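Local atomic coordinates of phospho-2-dehydro-3-deoxyheptonate aldolase/chorismate mutase (Thermus thermophilus, PDB entry 2D8D), a protein that probably converts chorismate to prephenate in this N-terminal, all-helical chorismate mutase domain and probably makes 3-deoxy-7-phosphoheptulonate in its aldolase part. Residues B[8-11]-B[12-15]; B[26-29]-B[30-33]; B[47-50]-B[51-55]; B[64-67]-B[68-71]. All coordinates share one frame; numbering follows the deposited sequence.

Contact 1: B[8-11]-B[12-15]; sequences LRKE and VDRV
Glu11 and Arg14 run side by side and point the same way, and Glu11 OE1 receives both bonds of a side-on grip. Glu11 OE1 lies 3.0 Å from Arg14 NE and 2.9 Å from Arg14 NH2, at the edge of the guanidinium and in its plane. OE1 alone takes both bonds from Arg14, and the carboxylate is turned 53° against the guanidinium plane in this one-oxygen grip. Arg14 reaches back because CG is anti to the backbone N (chi1 170°) and the chain then bends at chi3. Two more acids meet the same guanidinium: Glu18 at NH1 and Glu25 of the second subunit at NH2. Lys10 slants across Asp13, with Lys10 CE 3.1 Å from Asp13 OD2 while Lys10 NZ stays 4.3 Å from the same oxygen, a separation beyond a salt bridge. Asp13 OD1 turns instead to Tyr56 and Arg49 of the second subunit. Beneath these side chains, Val12 N bonds to Leu8 O at 2.9 Å, and three further i to i+4 bonds follow. An i to i+3 ion pair on a long amphipathic helix, flanked by intersubunit salt bridges, fits the intertwined AroQ-type chorismate mutase dimer.

Contact 2: B[26-29]-B[30-33]; sequences RGRL and VQEI
Arg26 and Val30 meet in a van der Waals contact of a guanidinium nitrogen with a methyl group: Arg26 NH1 comes within 3.6 Å of Val30 CG1, which lies obliquely to the guanidinium plane. With CG and the rest of the chain up to NE fully extended (chi1 -168°), the arginine head travels past the valine; there NE bonds to Asn16 of the second subunit, while Ile77 and Phe78 of helix 67-84 touch the side chain. A second van der Waals contact joins Gln31 to Arg28. The amide oxygen Gln31 OE1 rests 3.5 Å from Arg28 CA and 4.0 Å from Arg28 CG. Their polar ends are not paired, since Gln31 OE1 is 6.3 Å from Arg28 NE; the amide and guanidinium planes stand 74° apart. Replacing Gln31 by an alanine would probably bare this flank of Arg28 and give up the packing on Leu84 and on Pro64 of the second subunit. The hydrogen bonds across the turn include Val30 N to Arg26 O at 3.0 Å, Glu32 N to Arg28 O at 3.1 Å and Ile33 N to Leu29 O at 3.0 Å. Main chain thus supplies the local polar cohesion, whereas Arg26 NE reaches across the subunit interface to Asn16.

Contact 3: B[47-50]-B[51-55]; sequences PKRE and EEMLA
The Arg49 guanidinium carries Met53 SD over one face, 3.4 Å above the plane and displaced toward the rim, and a water (water 2) at its edge, in the plane. This is an i to i+4 sulfur-over-guanidinium contact on helix 47-60, the second helix of the AroQ-type fold. Arg49 CZ to Met53 SD measures 3.5 Å, and the two side chains cross at about a right angle. CG of Arg49 is anti to its N (chi1 166°), and a bend at chi2 then lays the head over the sulfur. Asp13 of the second subunit also holds NH1 in a salt bridge; Met53 itself also packs on Phe78 and on Asn16 of the second subunit.

A second flat group, the Glu52 carboxylate, has two oxygens that divide their work. Lys48 NZ approaches Glu52 OE2 on the syn side, 34° out of the carboxylate plane, in a short 2.6 Å salt bridge spaced i to i+4. Glu52 OE1 accepts from both waters, and water 2 donates to it at 2.7 Å while accepting from Arg49 NH1, linking the glutamate to a guanidinium whose NH1 is 5.3 Å from Glu52 OE1. Beneath, Met53 N bonds to Arg49 O at 3.0 Å, and Asp46 accepts from Arg49 N at the start of the helix. A closed circuit completes the polar side: water 1 accepts from Lys48 NZ at 3.0 Å and donates to Glu52 OE1 at 2.8 Å.

Contact 4: B[64-67]-B[68-71]; sequences PFPD and ETIR
Phe65 meets two residues of the helix that follows it: its CD2 lies 3.8 Å from Thr69 CG2, and its CB lies 3.8 Å from Ile70 CD1. Both methyl groups approach obliquely to the ring, so this is apolar contact without stacking. Thr69 places CG2 anti to the backbone N and OG1 beside it (chi1 -64°), which sends the methyl to Phe65 and the hydroxyl to the proline ring, where OG1 is 3.5 Å from Pro66 CD. One threonine therefore spans two consecutive loop residues. A glycine in place of Thr69 would be likely to leave this side of the Phe65 ring and the Pro66 ring without their neighbour, opening a gap at the start of the helix.

The next layer is backbone. Pro66, at the N-cap position of helix 67-84, offers its carbonyl: Ile70 N bonds to Pro66 O at 3.1 Å with an N-H...O angle of 163°, while Thr69 N makes a weak bond to the same oxygen at 2.9 Å and 124°. Arg71 N continues the pattern to Asp67 O at 2.9 Å. Further out, Asn61 ND2 ties the approach down, bonding to Phe65 O and to Asp67 OD1, and a cis peptide precedes Pro64. The second subunit contributes Ser81 against Phe65, Ala80 against Thr69 and Leu20 against Ile70.

Apolar groups thus secure the inner side of the turn toward the dimer, whereas the acids Asp67 and Glu68 gather at the helix start, where negative charge would probably suit the helix dipole.

Overall arrangement
The contacts follow one another along the chain, two on helix 4-40, one on helix 47-60 and one entering helix 67-84. Contacts 2 and 3, with centres 17 Å apart, touch where Arg26 NH2 lies 3.7 Å from Met53 SD; contacts 3 and 4, 15 Å apart, touch between Leu54 CB and Arg71 NH1 at 3.5 Å. Contact 1 stands apart within the subunit, its centre 27 Å from that of contact 2 and 31 Å from that of contact 3. Across the dimer, however, contact 1 of one subunit meets contacts 2 and 3 of the other. In AroQ enzymes the active sites draw on both subunits, consistent with these contacts across the dimer.

Contact 1: B[8-11]-B[12-15]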
loop_
_atom_site.group_PDB
_atom_site.type_symbol
_atom_site.label_atom_id
_atom_site.label_comp_id
_atom_site.label_asym_id
_atom_site.label_seq_id
_atom_site.Cartn_x
_atom_site.Cartn_y
_atom_site.Cartn_z
ATOM N N LEU B 8 -5.851 13.302 -14.377
ATOM C CA LEU B 8 -4.850 12.618 -13.571
ATOM C C LEU B 8 -5.394 12.301 -12.181
ATOM O O LEU B 8 -5.089 11.249 -11.616
ATOM C CB LEU B 8 -3.580 13.467 -13.475
ATOM C CG LEU B 8 -2.724 13.435 -14.747
ATOM C CD1 LEU B 8 -1.780 14.623 -14.781
ATOM C CD2 LEU B 8 -1.954 12.121 -14.803
ATOM N N ARG B 9 -6.203 13.204 -11.633
ATOM C CA ARG B 9 -6.791 12.972 -10.317
ATOM C C ARG B 9 -7.700 11.747 -10.366
ATOM O O ARG B 9 -7.765 10.970 -9.416
ATOM C CB ARG B 9 -7.570 14.205 -9.851
ATOM C CG ARG B 9 -6.681 15.317 -9.305
ATOM C CD ARG B 9 -7.422 16.643 -9.203
ATOM N NE ARG B 9 -8.583 16.579 -8.319
ATOM C CZ ARG B 9 -8.704 17.269 -7.187
ATOM N NH1 ARG B 9 -7.731 18.078 -6.791
ATOM N NH2 ARG B 9 -9.804 17.156 -6.456
ATOM N N LYS B 10 -8.403 11.569 -11.479
ATOM C CA LYS B 10 -9.268 10.407 -11.630
ATOM C C LYS B 10 -8.420 9.138 -11.707
ATOM O O LYS B 10 -8.823 8.089 -11.206
ATOM C CB LYS B 10 -10.148 10.554 -12.871
ATOM C CG LYS B 10 -11.323 11.504 -12.659
ATOM C CD LYS B 10 -12.275 10.969 -11.591
ATOM C CE LYS B 10 -12.345 11.877 -10.369
ATOM N NZ LYS B 10 -13.055 13.158 -10.642
ATOM N N GLU B 11 -7.248 9.226 -12.329
ATOM C CA GLU B 11 -6.370 8.066 -12.397
ATOM C C GLU B 11 -5.888 7.740 -10.982
ATOM O O GLU B 11 -5.798 6.574 -10.601
ATOM C CB GLU B 11 -5.164 8.340 -13.295
ATOM C CG GLU B 11 -5.485 8.575 -14.770
ATOM C CD GLU B 11 -6.281 7.446 -15.408
ATOM O OE1 GLU B 11 -6.190 6.289 -14.944
ATOM O OE2 GLU B 11 -6.994 7.716 -16.397
ATOM N N VAL B 12 -5.569 8.768 -10.201
ATOM C CA VAL B 12 -5.122 8.551 -8.829
ATOM C C VAL B 12 -6.242 7.884 -8.016
ATOM O O VAL B 12 -5.972 6.994 -7.205
ATOM C CB VAL B 12 -4.679 9.879 -8.160
ATOM C CG1 VAL B 12 -4.453 9.669 -6.667
ATOM C CG2 VAL B 12 -3.398 10.386 -8.818
ATOM N N ASP B 13 -7.492 8.293 -8.239
ATOM C CA ASP B 13 -8.615 7.677 -7.526
ATOM C C ASP B 13 -8.679 6.187 -7.868
ATOM O O ASP B 13 -8.875 5.351 -6.989
ATOM C CB ASP B 13 -9.955 8.314 -7.913
ATOM C CG ASP B 13 -10.106 9.748 -7.432
ATOM O OD1 ASP B 13 -9.416 10.169 -6.480
ATOM O OD2 ASP B 13 -10.952 10.460 -8.012
ATOM N N ARG B 14 -8.537 5.864 -9.151
ATOM C CA ARG B 14 -8.565 4.476 -9.594
ATOM C C ARG B 14 -7.458 3.670 -8.925
ATOM O O ARG B 14 -7.689 2.569 -8.425
ATOM C CB ARG B 14 -8.403 4.397 -11.116
ATOM C CG ARG B 14 -8.176 2.980 -11.644
ATOM C CD ARG B 14 -7.951 2.964 -13.149
ATOM N NE ARG B 14 -6.778 3.740 -13.548
ATOM C CZ ARG B 14 -5.515 3.341 -13.418
ATOM N NH1 ARG B 14 -5.227 2.156 -12.894
ATOM N NH2 ARG B 14 -4.535 4.136 -13.821
ATOM N N VAL B 15 -6.251 4.225 -8.926
ATOM C CA VAL B 15 -5.116 3.553 -8.325
ATOM C C VAL B 15 -5.305 3.405 -6.814
ATOM O O VAL B 15 -4.998 2.354 -6.252
ATOM C CB VAL B 15 -3.809 4.302 -8.664
ATOM C CG1 VAL B 15 -2.648 3.725 -7.873
ATOM C CG2 VAL B 15 -3.527 4.180 -10.161
#

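Contact 2: B[26-29]-B[30-33]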
loop_
_atom_site.group_PDB
_atom_site.type_symbol
_atom_site.label_atom_id
_atom_site.label_comp_id
_atom_site.label_asym_id
_atom_site.label_seq_id
_atom_site.Cartn_x
_atom_site.Cartn_y
_atom_site.Cartn_z
ATOM N N ARG B 26 -4.500 -8.788 0.761
ATOM C CA ARG B 26 -3.322 -9.197 1.518
ATOM C C ARG B 26 -3.745 -9.465 2.957
ATOM O O ARG B 26 -3.268 -10.406 3.595
ATOM C CB ARG B 26 -2.250 -8.102 1.501
ATOM C CG ARG B 26 -0.904 -8.571 2.016
ATOM C CD ARG B 26 0.112 -7.443 2.086
ATOM N NE ARG B 26 1.452 -7.970 2.312
ATOM C CZ ARG B 26 1.897 -8.434 3.475
ATOM N NH1 ARG B 26 1.117 -8.431 4.547
ATOM N NH2 ARG B 26 3.123 -8.934 3.559
ATOM N N GLY B 27 -4.638 -8.625 3.464
ATOM C CA GLY B 27 -5.114 -8.790 4.821
ATOM C C GLY B 27 -5.807 -10.122 5.028
ATOM O O GLY B 27 -5.588 -10.796 6.039
ATOM N N ARG B 28 -6.649 -10.517 4.079
ATOM C CA ARG B 28 -7.349 -11.786 4.210
ATOM C C ARG B 28 -6.369 -12.956 4.150
ATOM O O ARG B 28 -6.547 -13.952 4.852
ATOM C CB ARG B 28 -8.418 -11.931 3.126
ATOM C CG ARG B 28 -9.543 -10.904 3.218
ATOM C CD ARG B 28 -10.741 -11.331 2.383
ATOM N NE ARG B 28 -10.375 -11.572 0.989
ATOM C CZ ARG B 28 -10.195 -10.614 0.084
ATOM N NH1 ARG B 28 -10.353 -9.339 0.417
ATOM N NH2 ARG B 28 -9.846 -10.934 -1.153
ATOM N N LEU B 29 -5.333 -12.839 3.327
ATOM C CA LEU B 29 -4.339 -13.899 3.217
ATOM C C LEU B 29 -3.569 -14.073 4.520
ATOM O O LEU B 29 -3.371 -15.195 4.992
ATOM C CB LEU B 29 -3.360 -13.596 2.082
ATOM C CG LEU B 29 -3.894 -13.778 0.662
ATOM C CD1 LEU B 29 -2.907 -13.192 -0.332
ATOM C CD2 LEU B 29 -4.125 -15.258 0.384
ATOM N N VAL B 30 -3.128 -12.967 5.104
ATOM C CA VAL B 30 -2.384 -13.044 6.350
ATOM C C VAL B 30 -3.290 -13.528 7.479
ATOM O O VAL B 30 -2.823 -14.178 8.411
ATOM C CB VAL B 30 -1.744 -11.688 6.700
ATOM C CG1 VAL B 30 -0.575 -11.416 5.766
ATOM C CG2 VAL B 30 -2.762 -10.591 6.567
ATOM N N GLN B 31 -4.583 -13.226 7.398
ATOM C CA GLN B 31 -5.517 -13.705 8.412
ATOM C C GLN B 31 -5.551 -15.230 8.350
ATOM O O GLN B 31 -5.570 -15.911 9.376
ATOM C CB GLN B 31 -6.927 -13.177 8.152
ATOM C CG GLN B 31 -7.137 -11.714 8.471
ATOM C CD GLN B 31 -8.580 -11.299 8.268
ATOM O OE1 GLN B 31 -9.116 -11.404 7.166
ATOM N NE2 GLN B 31 -9.219 -10.834 9.336
ATOM N N GLU B 32 -5.564 -15.760 7.132
ATOM C CA GLU B 32 -5.599 -17.200 6.934
ATOM C C GLU B 32 -4.314 -17.836 7.452
ATOM O O GLU B 32 -4.346 -18.891 8.089
ATOM C CB GLU B 32 -5.786 -17.522 5.452
ATOM C CG GLU B 32 -6.445 -18.862 5.197
ATOM C CD GLU B 32 -6.705 -19.104 3.728
ATOM O OE1 GLU B 32 -7.068 -18.136 3.025
ATOM O OE2 GLU B 32 -6.561 -20.259 3.282
ATOM N N ILE B 33 -3.181 -17.200 7.172
ATOM C CA ILE B 33 -1.900 -17.711 7.642
ATOM C C ILE B 33 -1.894 -17.695 9.171
ATOM O O ILE B 33 -1.473 -18.660 9.811
ATOM C CB ILE B 33 -0.727 -16.847 7.118
ATOM C CG1 ILE B 33 -0.567 -17.048 5.606
ATOM C CG2 ILE B 33 0.554 -17.199 7.862
ATOM C CD1 ILE B 33 0.388 -16.068 4.948
#

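Contact 3: B[47-50]-B[51-55]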
loop_
_atom_site.group_PDB
_atom_site.type_symbol
_atom_site.label_atom_id
_atom_site.label_comp_id
_atom_site.label_asym_id
_atom_site.label_seq_id
_atom_site.Cartn_x
_atom_site.Cartn_y
_atom_site.Cartn_z
ATOM N N PRO B 47 10.547 -12.137 11.529
ATOM C CA PRO B 47 11.425 -11.122 10.941
ATOM C C PRO B 47 12.238 -11.602 9.741
ATOM O O PRO B 47 12.590 -10.804 8.874
ATOM C CB PRO B 47 12.299 -10.694 12.120
ATOM C CG PRO B 47 12.345 -11.923 12.975
ATOM C CD PRO B 47 10.919 -12.415 12.926
ATOM N N LYS B 48 12.545 -12.892 9.685
ATOM C CA LYS B 48 13.299 -13.413 8.550
ATOM C C LYS B 48 12.446 -13.250 7.296
ATOM O O LYS B 48 12.922 -12.781 6.261
ATOM C CB LYS B 48 13.640 -14.890 8.751
ATOM C CG LYS B 48 14.296 -15.532 7.532
ATOM C CD LYS B 48 14.637 -16.980 7.794
ATOM C CE LYS B 48 15.345 -17.647 6.622
ATOM N NZ LYS B 48 14.437 -17.874 5.464
ATOM N N ARG B 49 11.180 -13.641 7.402
ATOM C CA ARG B 49 10.237 -13.539 6.293
ATOM C C ARG B 49 10.033 -12.078 5.895
ATOM O O ARG B 49 10.014 -11.743 4.709
ATOM C CB ARG B 49 8.910 -14.185 6.704
ATOM C CG ARG B 49 7.717 -13.887 5.813
ATOM C CD ARG B 49 7.884 -14.373 4.383
ATOM N NE ARG B 49 6.620 -14.221 3.669
ATOM C CZ ARG B 49 6.473 -14.261 2.350
ATOM N NH1 ARG B 49 7.519 -14.451 1.559
ATOM N NH2 ARG B 49 5.268 -14.095 1.821
ATOM N N GLU B 50 9.891 -11.204 6.884
ATOM C CA GLU B 50 9.699 -9.791 6.596
ATOM C C GLU B 50 10.888 -9.218 5.831
ATOM O O GLU B 50 10.713 -8.488 4.854
ATOM C CB GLU B 50 9.467 -9.015 7.896
ATOM C CG GLU B 50 8.043 -9.153 8.431
ATOM C CD GLU B 50 7.817 -8.404 9.731
ATOM O OE1 GLU B 50 8.529 -7.409 9.981
ATOM O OE2 GLU B 50 6.915 -8.801 10.497
ATOM N N GLU B 51 12.096 -9.557 6.265
ATOM C CA GLU B 51 13.293 -9.071 5.596
ATOM C C GLU B 51 13.412 -9.625 4.177
ATOM O O GLU B 51 13.903 -8.947 3.274
ATOM C CB GLU B 51 14.527 -9.432 6.423
ATOM C CG GLU B 51 14.703 -8.554 7.653
ATOM C CD GLU B 51 15.741 -9.085 8.621
ATOM O OE1 GLU B 51 16.747 -9.666 8.165
ATOM O OE2 GLU B 51 15.557 -8.907 9.843
ATOM N N GLU B 52 12.964 -10.858 3.973
ATOM C CA GLU B 52 13.021 -11.448 2.643
ATOM C C GLU B 52 12.066 -10.715 1.706
ATOM O O GLU B 52 12.402 -10.467 0.550
ATOM C CB GLU B 52 12.690 -12.938 2.715
ATOM C CG GLU B 52 13.702 -13.687 3.562
ATOM C CD GLU B 52 13.389 -15.153 3.723
ATOM O OE1 GLU B 52 12.194 -15.503 3.804
ATOM O OE2 GLU B 52 14.347 -15.952 3.790
ATOM N N MET B 53 10.887 -10.349 2.198
ATOM C CA MET B 53 9.935 -9.622 1.364
ATOM C C MET B 53 10.492 -8.236 1.036
ATOM O O MET B 53 10.419 -7.781 -0.108
ATOM C CB MET B 53 8.578 -9.505 2.070
ATOM C CG MET B 53 7.889 -10.855 2.254
ATOM S SD MET B 53 6.215 -10.769 2.920
ATOM C CE MET B 53 6.545 -10.322 4.608
ATOM N N LEU B 54 11.064 -7.570 2.033
ATOM C CA LEU B 54 11.631 -6.245 1.812
ATOM C C LEU B 54 12.775 -6.313 0.805
ATOM O O LEU B 54 12.972 -5.389 0.013
ATOM C CB LEU B 54 12.135 -5.650 3.128
ATOM C CG LEU B 54 11.066 -5.304 4.168
ATOM C CD1 LEU B 54 11.741 -4.840 5.443
ATOM C CD2 LEU B 54 10.137 -4.223 3.630
ATOM N N ALA B 55 13.520 -7.415 0.830
ATOM C CA ALA B 55 14.645 -7.591 -0.077
ATOM C C ALA B 55 14.219 -7.686 -1.538
ATOM O O ALA B 55 14.783 -6.997 -2.389
ATOM C CB ALA B 55 15.456 -8.824 0.316
HETATM O O HOH W 1 11.497 -17.873 5.173
HETATM O O HOH W 2 10.230 -15.390 1.989
#

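Contact 4: B[64-67]-B[68-71]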
loop_
_atom_site.group_PDB
_atom_site.type_symbol
_atom_site.label_atom_id
_atom_site.label_comp_id
_atom_site.label_asym_id
_atom_site.label_seq_id
_atom_site.Cartn_x
_atom_site.Cartn_y
_atom_site.Cartn_z
ATOM N N PRO B 64 9.051 5.574 -9.177
ATOM C CA PRO B 64 9.965 6.636 -8.744
ATOM C C PRO B 64 10.321 6.721 -7.260
ATOM O O PRO B 64 11.178 7.518 -6.882
ATOM C CB PRO B 64 9.258 7.894 -9.226
ATOM C CG PRO B 64 7.820 7.544 -8.979
ATOM C CD PRO B 64 7.730 6.132 -9.515
ATOM N N PHE B 65 9.675 5.929 -6.412
ATOM C CA PHE B 65 9.989 5.982 -4.988
ATOM C C PHE B 65 11.364 5.405 -4.693
ATOM O O PHE B 65 11.778 4.419 -5.304
ATOM C CB PHE B 65 8.959 5.208 -4.165
ATOM C CG PHE B 65 7.600 5.832 -4.150
ATOM C CD1 PHE B 65 6.533 5.214 -4.789
ATOM C CD2 PHE B 65 7.384 7.041 -3.497
ATOM C CE1 PHE B 65 5.265 5.790 -4.779
ATOM C CE2 PHE B 65 6.121 7.627 -3.480
ATOM C CZ PHE B 65 5.059 6.999 -4.122
ATOM N N PRO B 66 12.104 6.027 -3.762
ATOM C CA PRO B 66 13.431 5.504 -3.431
ATOM C C PRO B 66 13.246 4.173 -2.706
ATOM O O PRO B 66 12.196 3.929 -2.107
ATOM C CB PRO B 66 14.010 6.578 -2.515
ATOM C CG PRO B 66 13.331 7.830 -2.979
ATOM C CD PRO B 66 11.910 7.366 -3.179
ATOM N N ASP B 67 14.257 3.314 -2.760
ATOM C CA ASP B 67 14.182 2.017 -2.097
ATOM C C ASP B 67 13.793 2.146 -0.626
ATOM O O ASP B 67 13.007 1.352 -0.118
ATOM C CB ASP B 67 15.522 1.283 -2.190
ATOM C CG ASP B 67 15.844 0.820 -3.599
ATOM O OD1 ASP B 67 14.979 0.945 -4.490
ATOM O OD2 ASP B 67 16.968 0.318 -3.811
ATOM N N GLU B 68 14.351 3.146 0.051
ATOM C CA GLU B 68 14.076 3.372 1.468
ATOM C C GLU B 68 12.595 3.647 1.710
ATOM O O GLU B 68 12.037 3.226 2.723
ATOM C CB GLU B 68 14.920 4.544 1.985
ATOM C CG GLU B 68 14.948 4.709 3.505
ATOM C CD GLU B 68 13.630 5.187 4.083
ATOM O OE1 GLU B 68 13.094 6.201 3.586
ATOM O OE2 GLU B 68 13.131 4.556 5.041
ATOM N N THR B 69 11.968 4.360 0.779
ATOM C CA THR B 69 10.547 4.681 0.890
ATOM C C THR B 69 9.717 3.410 0.712
ATOM O O THR B 69 8.766 3.173 1.458
ATOM C CB THR B 69 10.122 5.720 -0.168
ATOM O OG1 THR B 69 10.810 6.955 0.072
ATOM C CG2 THR B 69 8.620 5.965 -0.105
ATOM N N ILE B 70 10.080 2.600 -0.278
ATOM C CA ILE B 70 9.373 1.348 -0.514
ATOM C C ILE B 70 9.494 0.483 0.740
ATOM O O ILE B 70 8.522 -0.120 1.194
ATOM C CB ILE B 70 9.961 0.599 -1.737
ATOM C CG1 ILE B 70 9.624 1.362 -3.023
ATOM C CG2 ILE B 70 9.434 -0.831 -1.792
ATOM C CD1 ILE B 70 8.138 1.629 -3.227
ATOM N N ARG B 71 10.694 0.440 1.312
ATOM C CA ARG B 71 10.931 -0.340 2.520
ATOM C C ARG B 71 10.049 0.168 3.662
ATOM O O ARG B 71 9.421 -0.615 4.368
ATOM C CB ARG B 71 12.408 -0.243 2.914
ATOM C CG ARG B 71 12.800 -1.055 4.135
ATOM C CD ARG B 71 14.277 -0.864 4.451
ATOM N NE ARG B 71 15.128 -1.329 3.360
ATOM C CZ ARG B 71 15.359 -2.609 3.083
ATOM N NH1 ARG B 71 14.804 -3.562 3.820
ATOM N NH2 ARG B 71 16.140 -2.936 2.064
#